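Local coordinates for protein ribonucleoside-diphosphate reductase, alpha chain (Actinobacillus ureae ATCC 25976, PDB 6DQX) that probably reduces ribonucleoside diphosphates to deoxyribonucleotides, as the catalytic subunit of a class Id ribonucleotide reductase, at residues A[114-119]-A[282-287]; A[142-147]-A[153-158]. One frame throughout, in Å; residues are numbered along the deposited sequence.

Interaction 1. Residues A[114-119]-A[282-287]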
loop_
_atom_site.group_PDB
_atom_site.type_symbol
_atom_site.label_atom_id
_atom_site.label_comp_id
_atom_site.label_asym_id
_atom_site.label_seq_id
_atom_site.Cartn_x
_atom_site.Cartn_y
_atom_site.Cartn_z
ATOM N N ILE A 114 10.297 6.095 4.396
ATOM C CA ILE A 114 9.232 5.104 4.397
ATOM C C ILE A 114 8.045 5.566 5.238
ATOM O O ILE A 114 6.910 5.350 4.867
ATOM C CB ILE A 114 9.718 3.686 4.854
ATOM C CG1 ILE A 114 10.857 3.178 3.952
ATOM C CG2 ILE A 114 8.563 2.699 4.804
ATOM C CD1 ILE A 114 10.524 2.962 2.485
ATOM N N HIS A 115 8.293 6.185 6.383
ATOM C CA HIS A 115 7.199 6.666 7.209
ATOM C C HIS A 115 6.256 7.569 6.406
ATOM O O HIS A 115 5.043 7.369 6.406
ATOM C CB HIS A 115 7.754 7.405 8.415
ATOM C CG HIS A 115 6.729 8.160 9.195
ATOM N ND1 HIS A 115 6.962 9.434 9.668
ATOM C CD2 HIS A 115 5.473 7.841 9.575
ATOM C CE1 HIS A 115 5.891 9.862 10.313
ATOM N NE2 HIS A 115 4.971 8.916 10.270
ATOM N N GLU A 116 6.835 8.542 5.718
ATOM C CA GLU A 116 6.052 9.532 4.966
ATOM C C GLU A 116 5.413 8.917 3.717
ATOM O O GLU A 116 4.302 9.301 3.336
ATOM C CB GLU A 116 6.911 10.765 4.637
ATOM C CG GLU A 116 7.300 11.538 5.893
ATOM C CD GLU A 116 8.537 12.402 5.768
ATOM O OE1 GLU A 116 9.569 11.988 5.179
ATOM O OE2 GLU A 116 8.494 13.514 6.326
ATOM N N ILE A 117 6.084 7.930 3.114
ATOM C CA ILE A 117 5.486 7.145 2.037
ATOM C C ILE A 117 4.263 6.373 2.540
ATOM O O ILE A 117 3.240 6.344 1.855
ATOM C CB ILE A 117 6.540 6.259 1.323
ATOM C CG1 ILE A 117 7.521 7.154 0.552
ATOM C CG2 ILE A 117 5.919 5.251 0.369
ATOM C CD1 ILE A 117 8.854 6.491 0.286
ATOM N N MET A 118 4.334 5.760 3.734
ATOM C CA MET A 118 3.156 5.068 4.264
ATOM C C MET A 118 2.008 5.998 4.665
ATOM O O MET A 118 0.828 5.640 4.499
ATOM C CB MET A 118 3.511 4.153 5.446
ATOM C CG MET A 118 4.426 2.991 5.103
ATOM S SD MET A 118 4.042 2.072 3.600
ATOM C CE MET A 118 5.296 2.647 2.555
ATOM N N VAL A 119 2.332 7.176 5.173
ATOM C CA VAL A 119 1.305 8.187 5.471
ATOM C C VAL A 119 0.492 8.502 4.199
ATOM O O VAL A 119 -0.736 8.449 4.210
ATOM C CB VAL A 119 1.907 9.484 6.044
ATOM C CG1 VAL A 119 0.889 10.621 6.033
ATOM C CG2 VAL A 119 2.440 9.263 7.466
ATOM N N SER A 282 1.328 21.815 -0.948
ATOM C CA SER A 282 1.301 20.628 -0.089
ATOM C C SER A 282 2.660 20.541 0.599
ATOM O O SER A 282 3.634 21.138 0.143
ATOM C CB SER A 282 0.980 19.379 -0.900
ATOM O OG SER A 282 1.821 19.275 -2.022
ATOM N N SER A 283 2.711 19.849 1.741
ATOM C CA SER A 283 3.950 19.805 2.534
ATOM C C SER A 283 3.932 18.563 3.409
ATOM O O SER A 283 2.970 17.823 3.416
ATOM C CB SER A 283 4.020 21.022 3.454
ATOM O OG SER A 283 2.959 20.954 4.367
ATOM N N ASN A 284 4.988 18.381 4.195
ATOM C CA ASN A 284 5.045 17.312 5.209
ATOM C C ASN A 284 3.831 17.279 6.161
ATOM O O ASN A 284 3.402 16.189 6.565
ATOM C CB ASN A 284 6.345 17.443 6.048
ATOM C CG ASN A 284 7.600 17.076 5.274
ATOM O OD1 ASN A 284 8.576 17.845 5.237
ATOM N ND2 ASN A 284 7.595 15.902 4.650
ATOM N N ASP A 285 3.250 18.443 6.469
ATOM C CA ASP A 285 2.133 18.551 7.403
ATOM C C ASP A 285 0.739 18.836 6.798
ATOM O O ASP A 285 -0.246 18.724 7.513
ATOM C CB ASP A 285 2.439 19.602 8.498
ATOM C CG ASP A 285 2.739 20.995 7.934
ATOM O OD1 ASP A 285 3.919 21.251 7.593
ATOM O OD2 ASP A 285 1.824 21.851 7.844
ATOM N N GLU A 286 0.668 19.177 5.502
ATOM C CA GLU A 286 -0.582 19.550 4.851
ATOM C C GLU A 286 -0.749 18.894 3.475
ATOM O O GLU A 286 0.150 18.934 2.671
ATOM C CB GLU A 286 -0.640 21.064 4.697
ATOM C CG GLU A 286 -0.971 21.788 5.997
ATOM C CD GLU A 286 -1.163 23.291 5.808
ATOM O OE1 GLU A 286 -0.430 23.923 5.025
ATOM O OE2 GLU A 286 -2.042 23.864 6.471
ATOM N N SER A 287 -1.921 18.334 3.231
ATOM C CA SER A 287 -2.300 17.807 1.901
ATOM C C SER A 287 -3.421 18.734 1.392
ATOM O O SER A 287 -4.412 18.961 2.091
ATOM C CB SER A 287 -2.803 16.386 2.013
ATOM O OG SER A 287 -1.722 15.564 2.416
#

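Interaction 2. Residues A[142-147]-A[153-158]. With EDO (1,2-ethanediol), chain H.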
loop_
_atom_site.group_PDB
_atom_site.type_symbol
_atom_site.label_atom_id
_atom_site.label_comp_id
_atom_site.label_asym_id
_atom_site.label_seq_id
_atom_site.Cartn_x
_atom_site.Cartn_y
_atom_site.Cartn_z
ATOM N N ARG A 142 14.407 10.481 -3.176
ATOM C CA ARG A 142 15.732 10.366 -3.768
ATOM C C ARG A 142 15.686 9.342 -4.915
ATOM O O ARG A 142 14.920 8.393 -4.841
ATOM C CB ARG A 142 16.761 9.966 -2.725
ATOM C CG ARG A 142 17.330 11.138 -1.929
ATOM C CD ARG A 142 18.252 10.668 -0.807
ATOM N NE ARG A 142 17.511 9.925 0.219
ATOM C CZ ARG A 142 17.331 8.604 0.275
ATOM N NH1 ARG A 142 16.623 8.090 1.279
ATOM N NH2 ARG A 142 17.834 7.785 -0.647
ATOM N N PRO A 143 16.475 9.556 -5.977
ATOM C CA PRO A 143 16.425 8.715 -7.180
ATOM C C PRO A 143 17.084 7.336 -7.024
ATOM O O PRO A 143 17.808 7.103 -6.053
ATOM C CB PRO A 143 17.171 9.547 -8.218
ATOM C CG PRO A 143 18.111 10.379 -7.437
ATOM C CD PRO A 143 17.446 10.656 -6.122
ATOM N N ARG A 144 16.808 6.448 -7.977
ATOM C CA ARG A 144 17.335 5.085 -7.962
ATOM C C ARG A 144 18.856 5.152 -7.843
ATOM O O ARG A 144 19.502 5.924 -8.548
ATOM C CB ARG A 144 16.950 4.344 -9.241
ATOM C CG ARG A 144 17.332 2.870 -9.245
ATOM C CD ARG A 144 16.942 2.204 -10.553
ATOM N NE ARG A 144 15.493 2.075 -10.676
ATOM C CZ ARG A 144 14.738 1.171 -10.049
ATOM N NH1 ARG A 144 15.259 0.277 -9.199
ATOM N NH2 ARG A 144 13.424 1.171 -10.261
ATOM N N GLY A 145 19.412 4.363 -6.923
ATOM C CA GLY A 145 20.864 4.317 -6.705
ATOM C C GLY A 145 21.387 5.172 -5.560
ATOM O O GLY A 145 22.555 5.053 -5.195
ATOM N N SER A 146 20.556 6.038 -4.985
ATOM C CA SER A 146 20.974 6.866 -3.840
ATOM C C SER A 146 21.237 5.999 -2.610
ATOM O O SER A 146 20.557 4.997 -2.405
ATOM C CB SER A 146 19.885 7.885 -3.502
ATOM O OG SER A 146 19.651 8.729 -4.597
ATOM N N ALA A 147 22.197 6.402 -1.787
ATOM C CA ALA A 147 22.542 5.659 -0.566
ATOM C C ALA A 147 21.422 5.743 0.485
ATOM O O ALA A 147 20.749 6.772 0.587
ATOM C CB ALA A 147 23.847 6.187 0.010
ATOM N N LYS A 153 21.337 0.768 -1.189
ATOM C CA LYS A 153 21.003 1.694 -2.269
ATOM C C LYS A 153 19.508 1.698 -2.597
ATOM O O LYS A 153 18.893 0.640 -2.772
ATOM C CB LYS A 153 21.788 1.355 -3.531
ATOM C CG LYS A 153 23.268 1.691 -3.454
ATOM C CD LYS A 153 23.916 1.508 -4.815
ATOM C CE LYS A 153 25.408 1.781 -4.783
ATOM N NZ LYS A 153 25.961 1.731 -6.163
ATOM N N SER A 154 18.944 2.901 -2.718
ATOM C CA SER A 154 17.509 3.087 -2.941
ATOM C C SER A 154 17.062 2.673 -4.331
ATOM O O SER A 154 17.831 2.673 -5.289
ATOM C CB SER A 154 17.089 4.541 -2.727
ATOM O OG SER A 154 15.703 4.666 -3.000
ATOM N N ASP A 155 15.780 2.342 -4.413
ATOM C CA ASP A 155 15.158 1.900 -5.650
ATOM C C ASP A 155 14.463 3.041 -6.412
ATOM O O ASP A 155 14.033 2.845 -7.542
ATOM C CB ASP A 155 14.163 0.798 -5.336
ATOM C CG ASP A 155 14.836 -0.418 -4.755
ATOM O OD1 ASP A 155 15.441 -1.189 -5.550
ATOM O OD2 ASP A 155 14.761 -0.577 -3.520
ATOM N N GLY A 156 14.362 4.205 -5.775
ATOM C CA GLY A 156 13.926 5.434 -6.433
ATOM C C GLY A 156 12.424 5.625 -6.442
ATOM O O GLY A 156 11.667 4.813 -5.915
ATOM N N SER A 157 12.005 6.721 -7.075
ATOM C CA SER A 157 10.630 7.191 -7.026
ATOM C C SER A 157 9.661 6.359 -7.850
ATOM O O SER A 157 8.483 6.232 -7.496
ATOM C CB SER A 157 10.602 8.640 -7.512
ATOM O OG SER A 157 11.053 8.715 -8.865
ATOM N N PHE A 158 10.131 5.813 -8.971
ATOM C CA PHE A 158 9.284 4.964 -9.796
ATOM C C PHE A 158 8.877 3.675 -9.068
ATOM O O PHE A 158 7.714 3.239 -9.121
ATOM C CB PHE A 158 9.970 4.645 -11.122
ATOM C CG PHE A 158 9.158 3.757 -12.006
ATOM C CD1 PHE A 158 9.274 2.370 -11.909
ATOM C CD2 PHE A 158 8.233 4.294 -12.901
ATOM C CE1 PHE A 158 8.498 1.536 -12.694
ATOM C CE2 PHE A 158 7.463 3.469 -13.694
ATOM C CZ PHE A 158 7.593 2.088 -13.594
HETATM C C1 EDO H . 13.491 5.357 1.273
HETATM O O1 EDO H . 14.577 5.994 1.948
HETATM C C2 EDO H . 12.720 6.426 0.515
HETATM O O2 EDO H . 13.575 7.045 -0.456
HETATM O O HOH W 1 17.215 -0.414 -7.161
#

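Interaction 1. Residues A[114-119]-A[282-287]
Glu116 and Asn284 make the whole of this surface contact, through a carboxylate and an amide lying in nearly parallel, offset planes, with ND2 off the carboxylate plane and past its OE2 end. Glu116 OE2 lies 3.1 Å from Asn284 ND2, but because the planes are only 3° apart and offset, the amide N-H bonds run past OE2 and the angle is too poor for a hydrogen bond. An extended chain beyond CG carries the carboxylate across from the helix, and its other oxygen, OE1, has a firmer partner in Ser113 OG, just before the segment. On the loop side, CG of Asn284 sits beside the backbone N (chi1 -71°), which brings the amide toward the carboxylate, its ND2 end nearest.

The helix, 114-130, is the crossover between parallel strands 105-109 and 134-137 of the barrel domain, while 282-287 leads into strand 288-296, antiparallel to 105-109.

Hydrogen bonds inside the loop give it its shape. Ser283 OG accepts from Asp285 N at 3.3 Å, an ST turn, and more weakly from Glu286 N. Ser283 N donates to Glu286 O at 2.9 Å, closing the tight turn that presents Asn284.

Salt bridges anchor the same loop to helix 334-343: Asp285 to Arg338 and Glu286 to Arg342. The helix segment also packs on the second subunit, where Met118 touches Ile171 and Val119 touches Phe332 of that chain.

Interaction 2. Residues A[142-147]-A[153-158]
Gly145 N donates to Ser154 O at 2.8 Å, and Ser154 N returns the favour to Ser146 O at 2.7 Å; both bonds are almost straight, with angles at the hydrogen of 176° and 174°. Between them they clamp the loop to the residues just before the helix. The guanidinium of Arg144 adds a side-chain contact: Asp155 O stands over its centre, 3.1 Å from CZ, so the carbonyl meets the flat face and not the N-H groups. Arg144 NH1 also faces Asp155 OD1 in a long salt bridge; a water bridges them, donating to OD1 and accepting only weakly from NH1. At Gly156, where phi is positive, the backbones come close: its CA lies 3.5 Å from Arg142 O in a CA-H...O contact and 3.4 Å from Arg144 N.

Behind these contacts, Pro143 O takes both Ser146 N and Ser146 OG on one face of its plane, fixing the type II turn from Pro143 to Ser146 with Gly145 at the position of positive phi. Glu194 holds Arg144 NH2 and Asp112 holds Arg142 NE, each by a salt bridge.

Ser154 accepts from Gly156 N at 3.1 Å through OG, which chi1 of 178° swings away from its own N and toward the helix start. That is a capping bond at the entry to helix 156-170, which links parallel strands 134-137 and 181-186 in a beta-alpha-beta unit of the barrel domain.

Overall arrangement
Interaction 2 is nested along the chain inside the loop closed by interaction 1: helix 114-130 comes first, then strand 134-137, the 142-158 region and, much later, 282-287. The centres lie 18 Å apart on the same side of the chain's centre, and the nearest atoms are about 7 Å apart without touching. What joins them is a pair of consecutive crossover helices on the barrel: Ile114 and Ile117 of helix 114-130 pack on Phe160 of helix 156-170, whose beginning interaction 2 shapes. Interaction 1 instead connects the first helix to the approach to strand 288-296, on a flank that also meets the second subunit.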